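Local atomic coordinates of CurJ (Moorea producens 3L, PDB entry 5TZ6), a protein that probably catalyses dehydration, including vinylogous dehydration, of polyketide intermediates as the dehydratase domain of a polyketide synthase module in curacin biosynthesis. Residues L96-F110 / I128-S140. The protein carries 1 engineered substitution. Sequence-based numbering, arbitrary orientation.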
ATOM      1  N   LEU A  96       8.499   8.931  -1.245  1.00 52.07           N
ATOM      2  CA  LEU A  96       9.604   9.449  -0.451  1.00 53.76           C
ATOM      3  C   LEU A  96      10.848   8.607  -0.720  1.00 61.09           C
ATOM      4  O   LEU A  96      10.859   7.400  -0.457  1.00 65.28           O
ATOM      5  CB  LEU A  96       9.254   9.438   1.040  1.00 53.09           C
ATOM      6  CG  LEU A  96       8.024  10.200   1.535  1.00 55.50           C
ATOM      7  CD1 LEU A  96       7.964  10.152   3.050  1.00 54.12           C
ATOM      8  CD2 LEU A  96       8.038  11.645   1.048  1.00 52.97           C
ATOM      9  N   THR A  97      11.893   9.255  -1.223  1.00 56.54           N
ATOM     10  CA  THR A  97      13.177   8.631  -1.463  1.00 60.92           C
ATOM     11  C   THR A  97      14.123   9.052  -0.354  1.00 56.02           C
ATOM     12  O   THR A  97      14.293  10.261  -0.129  1.00 55.83           O
ATOM     13  CB  THR A  97      13.740   9.050  -2.817  1.00 58.45           C
ATOM     14  OG1 THR A  97      12.884   8.565  -3.854  1.00 61.22           O
ATOM     15  CG2 THR A  97      15.165   8.470  -3.016  1.00 55.33           C
ATOM     16  N   PRO A  98      14.720   8.118   0.380  1.00 63.56           N
ATOM     17  CA  PRO A  98      15.627   8.508   1.465  1.00 65.74           C
ATOM     18  C   PRO A  98      16.831   9.266   0.929  1.00 63.58           C
ATOM     19  O   PRO A  98      17.471   8.850  -0.036  1.00 67.05           O
ATOM     20  CB  PRO A  98      16.039   7.167   2.090  1.00 64.72           C
ATOM     21  CG  PRO A  98      15.001   6.188   1.653  1.00 69.83           C
ATOM     22  CD  PRO A  98      14.513   6.662   0.314  1.00 70.73           C
ATOM     23  N   GLN A  99      17.127  10.395   1.565  1.00 65.43           N
ATOM     24  CA  GLN A  99      18.354  11.140   1.320  1.00 65.15           C
ATOM     25  C   GLN A  99      19.123  11.228   2.630  1.00 65.25           C
ATOM     26  O   GLN A  99      18.836  10.471   3.559  1.00 65.95           O
ATOM     27  CB  GLN A  99      18.043  12.528   0.758  1.00 65.38           C
ATOM     28  CG  GLN A  99      17.258  12.508  -0.546  1.00 59.63           C
ATOM     29  CD  GLN A  99      17.987  11.780  -1.662  1.00 73.63           C
ATOM     30  OE1 GLN A  99      19.216  11.679  -1.657  1.00 91.20           O
ATOM     31  NE2 GLN A  99      17.231  11.266  -2.627  1.00 69.93           N
ATOM     32  N   ASN A 100      20.068  12.160   2.739  1.00 69.79           N
ATOM     33  CA  ASN A 100      20.801  12.356   3.987  1.00 68.16           C
ATOM     34  C   ASN A 100      19.910  13.077   4.996  1.00 76.78           C
ATOM     35  O   ASN A 100      19.671  14.283   4.874  1.00 77.32           O
ATOM     36  CB  ASN A 100      22.089  13.138   3.741  1.00 67.35           C
ATOM     37  CG  ASN A 100      22.876  13.366   5.016  1.00 71.23           C
ATOM     38  OD1 ASN A 100      22.959  12.483   5.862  1.00 73.29           O
ATOM     39  ND2 ASN A 100      23.458  14.551   5.159  1.00 72.62           N
ATOM     40  N   ASN A 101      19.410  12.340   5.988  1.00 74.87           N
ATOM     41  CA  ASN A 101      18.599  12.913   7.064  1.00 71.90           C
ATOM     42  C   ASN A 101      17.401  13.686   6.520  1.00 70.28           C
ATOM     43  O   ASN A 101      16.987  14.705   7.077  1.00 70.04           O
ATOM     44  CB  ASN A 101      19.451  13.815   7.958  1.00 83.28           C
ATOM     45  CG  ASN A 101      20.378  13.032   8.854  1.00102.28           C
ATOM     46  OD1 ASN A 101      20.023  11.962   9.351  1.00115.33           O
ATOM     47  ND2 ASN A 101      21.585  13.553   9.060  1.00110.41           N
ATOM     48  N   SER A 102      16.828  13.186   5.431  1.00 66.94           N
ATOM     49  CA  SER A 102      15.679  13.815   4.789  1.00 57.15           C
ATOM     50  C   SER A 102      15.107  12.825   3.781  1.00 57.82           C
ATOM     51  O   SER A 102      15.611  11.710   3.623  1.00 65.05           O
ATOM     52  CB  SER A 102      16.066  15.139   4.126  1.00 67.49           C
ATOM     53  OG  SER A 102      16.984  14.934   3.065  1.00 82.55           O
ATOM     54  N   PHE A 103      14.033  13.240   3.115  1.00 54.01           N
ATOM     55  CA  PHE A 103      13.419  12.498   2.023  1.00 54.00           C
ATOM     56  C   PHE A 103      13.183  13.462   0.872  1.00 55.89           C
ATOM     57  O   PHE A 103      12.610  14.534   1.072  1.00 59.04           O
ATOM     58  CB  PHE A 103      12.073  11.881   2.431  1.00 53.29           C
ATOM     59  CG  PHE A 103      12.169  10.837   3.505  1.00 58.83           C
ATOM     60  CD1 PHE A 103      12.512   9.533   3.196  1.00 65.79           C
ATOM     61  CD2 PHE A 103      11.867  11.151   4.819  1.00 58.27           C
ATOM     62  CE1 PHE A 103      12.590   8.566   4.184  1.00 66.35           C
ATOM     63  CE2 PHE A 103      11.935  10.192   5.809  1.00 70.86           C
ATOM     64  CZ  PHE A 103      12.299   8.895   5.491  1.00 69.79           C
ATOM     65  N   SER A 104      13.602  13.088  -0.327  1.00 54.89           N
ATOM     66  CA  SER A 104      13.084  13.756  -1.509  1.00 52.53           C
ATOM     67  C   SER A 104      11.696  13.199  -1.788  1.00 53.61           C
ATOM     68  O   SER A 104      11.455  12.001  -1.637  1.00 52.80           O
ATOM     69  CB  SER A 104      14.008  13.546  -2.708  1.00 52.38           C
ATOM     70  OG  SER A 104      14.410  12.187  -2.792  1.00 65.78           O
ATOM     71  N   PHE A 105      10.764  14.065  -2.145  1.00 47.21           N
ATOM     72  CA  PHE A 105       9.401  13.612  -2.336  1.00 49.51           C
ATOM     73  C   PHE A 105       8.894  14.022  -3.706  1.00 50.31           C
ATOM     74  O   PHE A 105       9.240  15.092  -4.231  1.00 55.72           O
ATOM     75  CB  PHE A 105       8.453  14.161  -1.237  1.00 38.43           C
ATOM     76  CG  PHE A 105       8.205  15.636  -1.336  1.00 38.25           C
ATOM     77  CD1 PHE A 105       7.264  16.136  -2.234  1.00 41.53           C
ATOM     78  CD2 PHE A 105       8.907  16.526  -0.539  1.00 38.28           C
ATOM     79  CE1 PHE A 105       7.035  17.507  -2.344  1.00 38.81           C
ATOM     80  CE2 PHE A 105       8.677  17.901  -0.637  1.00 46.35           C
ATOM     81  CZ  PHE A 105       7.742  18.389  -1.543  1.00 39.03           C
ATOM     82  N   GLN A 106       8.053  13.148  -4.261  1.00 51.56           N
ATOM     83  CA  GLN A 106       7.205  13.452  -5.404  1.00 55.80           C
ATOM     84  C   GLN A 106       5.766  13.101  -5.051  1.00 52.27           C
ATOM     85  O   GLN A 106       5.484  11.972  -4.641  1.00 61.46           O
ATOM     86  CB  GLN A 106       7.642  12.670  -6.647  1.00 58.72           C
ATOM     87  CG  GLN A 106       8.962  13.117  -7.232  1.00 68.98           C
ATOM     88  CD  GLN A 106       9.355  12.308  -8.451  1.00 79.34           C
ATOM     89  OE1 GLN A 106       9.679  11.124  -8.345  1.00 80.19           O
ATOM     90  NE2 GLN A 106       9.325  12.946  -9.622  1.00 81.84           N
ATOM     91  N   VAL A 107       4.863  14.063  -5.205  1.00 44.78           N
ATOM     92  CA  VAL A 107       3.427  13.829  -5.140  1.00 44.54           C
ATOM     93  C   VAL A 107       2.906  13.720  -6.566  1.00 49.29           C
ATOM     94  O   VAL A 107       2.964  14.699  -7.331  1.00 43.41           O
ATOM     95  CB  VAL A 107       2.698  14.953  -4.384  1.00 46.60           C
ATOM     96  CG1 VAL A 107       1.201  14.695  -4.402  1.00 41.72           C
ATOM     97  CG2 VAL A 107       3.202  15.070  -2.953  1.00 44.37           C
ATOM     98  N   ILE A 108       2.379  12.532  -6.899  1.00 48.25           N
ATOM     99  CA  ILE A 108       1.917  12.175  -8.236  1.00 53.29           C
ATOM    100  C   ILE A 108       0.482  11.663  -8.142  1.00 51.39           C
ATOM    101  O   ILE A 108      -0.029  11.377  -7.060  1.00 52.82           O
ATOM    102  CB  ILE A 108       2.804  11.102  -8.904  1.00 50.92           C
ATOM    103  CG1 ILE A 108       2.578   9.740  -8.248  1.00 45.75           C
ATOM    104  CG2 ILE A 108       4.274  11.487  -8.828  1.00 48.73           C
ATOM    105  CD1 ILE A 108       3.307   8.620  -8.949  1.00 49.03           C
ATOM    106  N   SER A 109      -0.165  11.537  -9.301  1.00 51.95           N
ATOM    107  CA  SER A 109      -1.501  10.954  -9.373  1.00 55.61           C
ATOM    108  C   SER A 109      -1.707  10.273 -10.720  1.00 60.85           C
ATOM    109  O   SER A 109      -0.957  10.489 -11.677  1.00 62.72           O
ATOM    110  CB  SER A 109      -2.586  12.008  -9.156  1.00 60.31           C
ATOM    111  OG  SER A 109      -2.737  12.784 -10.325  1.00 61.26           O
ATOM    112  N   PHE A 110      -2.753   9.450 -10.780  1.00 57.35           N
ATOM    113  CA  PHE A 110      -3.105   8.681 -11.968  1.00 59.31           C
ATOM    114  C   PHE A 110      -4.519   8.144 -11.796  1.00 57.79           C
ATOM    115  O   PHE A 110      -5.057   8.109 -10.684  1.00 68.43           O
ATOM    116  CB  PHE A 110      -2.114   7.533 -12.220  1.00 67.30           C
ATOM    117  CG  PHE A 110      -1.902   6.622 -11.034  1.00 70.09           C
ATOM    118  CD1 PHE A 110      -0.876   6.863 -10.132  1.00 71.29           C
ATOM    119  CD2 PHE A 110      -2.721   5.522 -10.827  1.00 73.04           C
ATOM    120  CE1 PHE A 110      -0.672   6.026  -9.040  1.00 65.56           C
ATOM    121  CE2 PHE A 110      -2.522   4.681  -9.741  1.00 71.64           C
ATOM    122  CZ  PHE A 110      -1.496   4.935  -8.848  1.00 68.15           C
ATOM    123  N   ILE A 128       0.419   0.519 -14.731  1.00134.80           N
ATOM    124  CA  ILE A 128       0.182   1.947 -14.911  1.00131.58           C
ATOM    125  C   ILE A 128       1.175   2.499 -15.922  1.00132.41           C
ATOM    126  O   ILE A 128       2.290   1.987 -16.076  1.00135.07           O
ATOM    127  CB  ILE A 128       0.288   2.686 -13.562  1.00121.83           C
ATOM    128  CG1 ILE A 128      -0.616   2.015 -12.526  1.00125.66           C
ATOM    129  CG2 ILE A 128      -0.058   4.158 -13.731  1.00115.29           C
ATOM    130  CD1 ILE A 128      -0.238   2.315 -11.095  1.00122.68           C
ATOM    131  N   SER A 129       0.773   3.564 -16.618  1.00127.88           N
ATOM    132  CA  SER A 129       1.631   4.162 -17.635  1.00128.11           C
ATOM    133  C   SER A 129       1.400   5.664 -17.763  1.00122.67           C
ATOM    134  O   SER A 129       2.338   6.417 -18.044  1.00128.66           O
ATOM    135  CB  SER A 129       1.410   3.478 -18.986  1.00133.21           C
ATOM    136  OG  SER A 129       0.059   3.591 -19.399  1.00136.72           O
ATOM    137  N   ASP A 130       0.161   6.110 -17.567  1.00116.83           N
ATOM    138  CA  ASP A 130      -0.184   7.526 -17.613  1.00103.74           C
ATOM    139  C   ASP A 130      -0.279   8.072 -16.194  1.00 82.85           C
ATOM    140  O   ASP A 130      -1.046   7.553 -15.378  1.00 85.86           O
ATOM    141  CB  ASP A 130      -1.501   7.739 -18.358  1.00123.19           C
ATOM    142  CG  ASP A 130      -1.416   8.848 -19.386  1.00137.60           C
ATOM    143  OD1 ASP A 130      -0.504   9.694 -19.273  1.00139.14           O
ATOM    144  OD2 ASP A 130      -2.261   8.871 -20.307  1.00144.81           O
ATOM    145  N   TRP A 131       0.499   9.111 -15.901  1.00 70.91           N
ATOM    146  CA  TRP A 131       0.551   9.668 -14.556  1.00 67.18           C
ATOM    147  C   TRP A 131       1.100  11.085 -14.629  1.00 64.12           C
ATOM    148  O   TRP A 131       1.648  11.512 -15.650  1.00 61.23           O
ATOM    149  CB  TRP A 131       1.395   8.800 -13.618  1.00 59.45           C
ATOM    150  CG  TRP A 131       2.752   8.459 -14.156  1.00 64.22           C
ATOM    151  CD1 TRP A 131       3.042   7.562 -15.145  1.00 70.93           C
ATOM    152  CD2 TRP A 131       4.006   8.999 -13.725  1.00 56.76           C
ATOM    153  NE1 TRP A 131       4.401   7.513 -15.357  1.00 70.80           N
ATOM    154  CE2 TRP A 131       5.013   8.386 -14.498  1.00 67.20           C
ATOM    155  CE3 TRP A 131       4.374   9.940 -12.763  1.00 53.67           C
ATOM    156  CZ2 TRP A 131       6.361   8.689 -14.340  1.00 68.92           C
ATOM    157  CZ3 TRP A 131       5.711  10.237 -12.605  1.00 62.89           C
ATOM    158  CH2 TRP A 131       6.689   9.616 -13.390  1.00 70.99           C
ATOM    159  N   ALA A 132       0.954  11.810 -13.521  1.00 56.76           N
ATOM    160  CA  ALA A 132       1.318  13.215 -13.460  1.00 58.77           C
ATOM    161  C   ALA A 132       2.004  13.519 -12.136  1.00 54.54           C
ATOM    162  O   ALA A 132       1.704  12.906 -11.108  1.00 53.10           O
ATOM    163  CB  ALA A 132       0.093  14.117 -13.626  1.00 57.45           C
ATOM    164  N   VAL A 133       2.935  14.469 -12.173  1.00 51.92           N
ATOM    165  CA  VAL A 133       3.624  14.944 -10.978  1.00 47.46           C
ATOM    166  C   VAL A 133       3.023  16.284 -10.573  1.00 47.96           C
ATOM    167  O   VAL A 133       2.949  17.219 -11.384  1.00 58.25           O
ATOM    168  CB  VAL A 133       5.139  15.062 -11.217  1.00 58.82           C
ATOM    169  CG1 VAL A 133       5.832  15.581  -9.972  1.00 61.72           C
ATOM    170  CG2 VAL A 133       5.713  13.715 -11.626  1.00 61.16           C
ATOM    171  N   HIS A 134       2.581  16.377  -9.321  1.00 47.66           N
ATOM    172  CA  HIS A 134       1.942  17.583  -8.824  1.00 52.09           C
ATOM    173  C   HIS A 134       2.780  18.353  -7.823  1.00 50.83           C
ATOM    174  O   HIS A 134       2.554  19.557  -7.655  1.00 52.58           O
ATOM    175  CB  HIS A 134       0.593  17.235  -8.183  1.00 51.30           C
ATOM    176  CG  HIS A 134      -0.301  16.448  -9.084  1.00 58.94           C
ATOM    177  ND1 HIS A 134      -0.668  16.895 -10.336  1.00 55.49           N
ATOM    178  CD2 HIS A 134      -0.889  15.238  -8.927  1.00 61.12           C
ATOM    179  CE1 HIS A 134      -1.452  15.998 -10.907  1.00 66.97           C
ATOM    180  NE2 HIS A 134      -1.600  14.984 -10.074  1.00 63.69           N
ATOM    181  N   ALA A 135       3.745  17.708  -7.171  1.00 48.42           N
ATOM    182  CA  ALA A 135       4.629  18.491  -6.317  1.00 44.19           C
ATOM    183  C   ALA A 135       5.919  17.725  -6.110  1.00 45.37           C
ATOM    184  O   ALA A 135       5.930  16.497  -6.117  1.00 51.40           O
ATOM    185  CB  ALA A 135       3.974  18.818  -4.966  1.00 45.32           C
ATOM    186  N   THR A 136       7.009  18.461  -5.948  1.00 43.32           N
ATOM    187  CA  THR A 136       8.300  17.847  -5.696  1.00 50.70           C
ATOM    188  C   THR A 136       9.016  18.672  -4.649  1.00 45.13           C
ATOM    189  O   THR A 136       8.717  19.854  -4.461  1.00 47.49           O
ATOM    190  CB  THR A 136       9.134  17.751  -6.980  1.00 49.43           C
ATOM    191  OG1 THR A 136       9.301  19.058  -7.534  1.00 52.71           O
ATOM    192  CG2 THR A 136       8.415  16.898  -7.994  1.00 50.66           C
ATOM    193  N   GLY A 137       9.958  18.043  -3.955  1.00 49.69           N
ATOM    194  CA  GLY A 137      10.815  18.818  -3.077  1.00 41.53           C
ATOM    195  C   GLY A 137      11.505  17.931  -2.055  1.00 49.96           C
ATOM    196  O   GLY A 137      11.677  16.739  -2.270  1.00 40.83           O
ATOM    197  N   LYS A 138      11.878  18.550  -0.937  1.00 54.06           N
ATOM    198  CA  LYS A 138      12.635  17.894   0.117  1.00 58.94           C
ATOM    199  C   LYS A 138      11.887  18.025   1.438  1.00 52.80           C
ATOM    200  O   LYS A 138      11.172  18.997   1.671  1.00 51.07           O
ATOM    201  CB  LYS A 138      14.047  18.503   0.198  1.00 62.65           C
ATOM    202  CG  LYS A 138      14.810  18.291   1.483  1.00 73.14           C
ATOM    203  CD  LYS A 138      16.302  18.400   1.209  1.00 81.82           C
ATOM    204  CE  LYS A 138      16.647  19.759   0.603  1.00 85.57           C
ATOM    205  NZ  LYS A 138      17.139  20.743   1.602  1.00 83.94           N
ATOM    206  N   LEU A 139      12.046  17.033   2.306  1.00 51.03           N
ATOM    207  CA  LEU A 139      11.213  16.913   3.496  1.00 54.15           C
ATOM    208  C   LEU A 139      12.065  16.403   4.642  1.00 60.28           C
ATOM    209  O   LEU A 139      12.687  15.346   4.521  1.00 59.82           O
ATOM    210  CB  LEU A 139      10.044  15.961   3.231  1.00 60.65           C
ATOM    211  CG  LEU A 139       9.170  15.519   4.397  1.00 68.58           C
ATOM    212  CD1 LEU A 139       8.433  16.713   4.970  1.00 78.88           C
ATOM    213  CD2 LEU A 139       8.204  14.447   3.919  1.00 65.20           C
ATOM    214  N   SER A 140      12.090  17.129   5.755  1.00 50.46           N
ATOM    215  CA  SER A 140      12.926  16.688   6.860  1.00 53.61           C
ATOM    216  C   SER A 140      12.370  17.230   8.165  1.00 60.33           C
ATOM    217  O   SER A 140      11.546  18.144   8.182  1.00 56.46           O
ATOM    218  CB  SER A 140      14.379  17.147   6.700  1.00 62.44           C
ATOM    219  OG  SER A 140      14.484  18.556   6.836  1.00 67.60           O
TER
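Two antiparallel strands of the hot-dog fold, 102-110 and 132-140, pair here through a classic beta bulge at Val107, His134 and Ala135. Val107 O accepts both His134 N at 2.6 Å, nearly in line with its C=O, and Ala135 N at 3.1 Å, on a lone pair in the carbonyl plane. The extra residue shifts the register by one, and the His134 ring reaches back to Ser109 from there. There Ser109 OG meets His134 NE2 at the ring edge, a very short 2.5 Å hydrogen bond in which either may donate; Gln80 O binds His134 ND1 and Arg90 also binds Ser109 OG, so the imidazole is held at both nitrogens and the Ser109 hydroxyl, small enough to fit beside the ring edge, has partners in His134 and Arg90.

Phe105 shows why Gly137 is glycine. Its CG sits between backbone N and carbonyl carbon (chi1 70°), laying the ring across the neighbouring strand with Gly137 CA 3.7 Å from the ring centroid, a CH-pi contact over the face. A CB on Gly137 would clash with Phe105 CZ, and the backbone angles there independently demand glycine. Replacing Phe105 by an alanine would probably remove the ring lying over Gly137 and cost Leu139 CB its contact with Phe105 CD2 (4.0 Å). Farther along, Ile128, which is poorly ordered, lays CD1 over the Phe110 ring, 3.6 Å from CE2.

Strand 102-110 is flanked on its other edge by strand 90-99, and strand 132-141 by strand 71-77. Phe105, Val107 and Ala135 pack on helix 51-65, whereas Gln106 and Trp131 touch Leu20 of the second subunit.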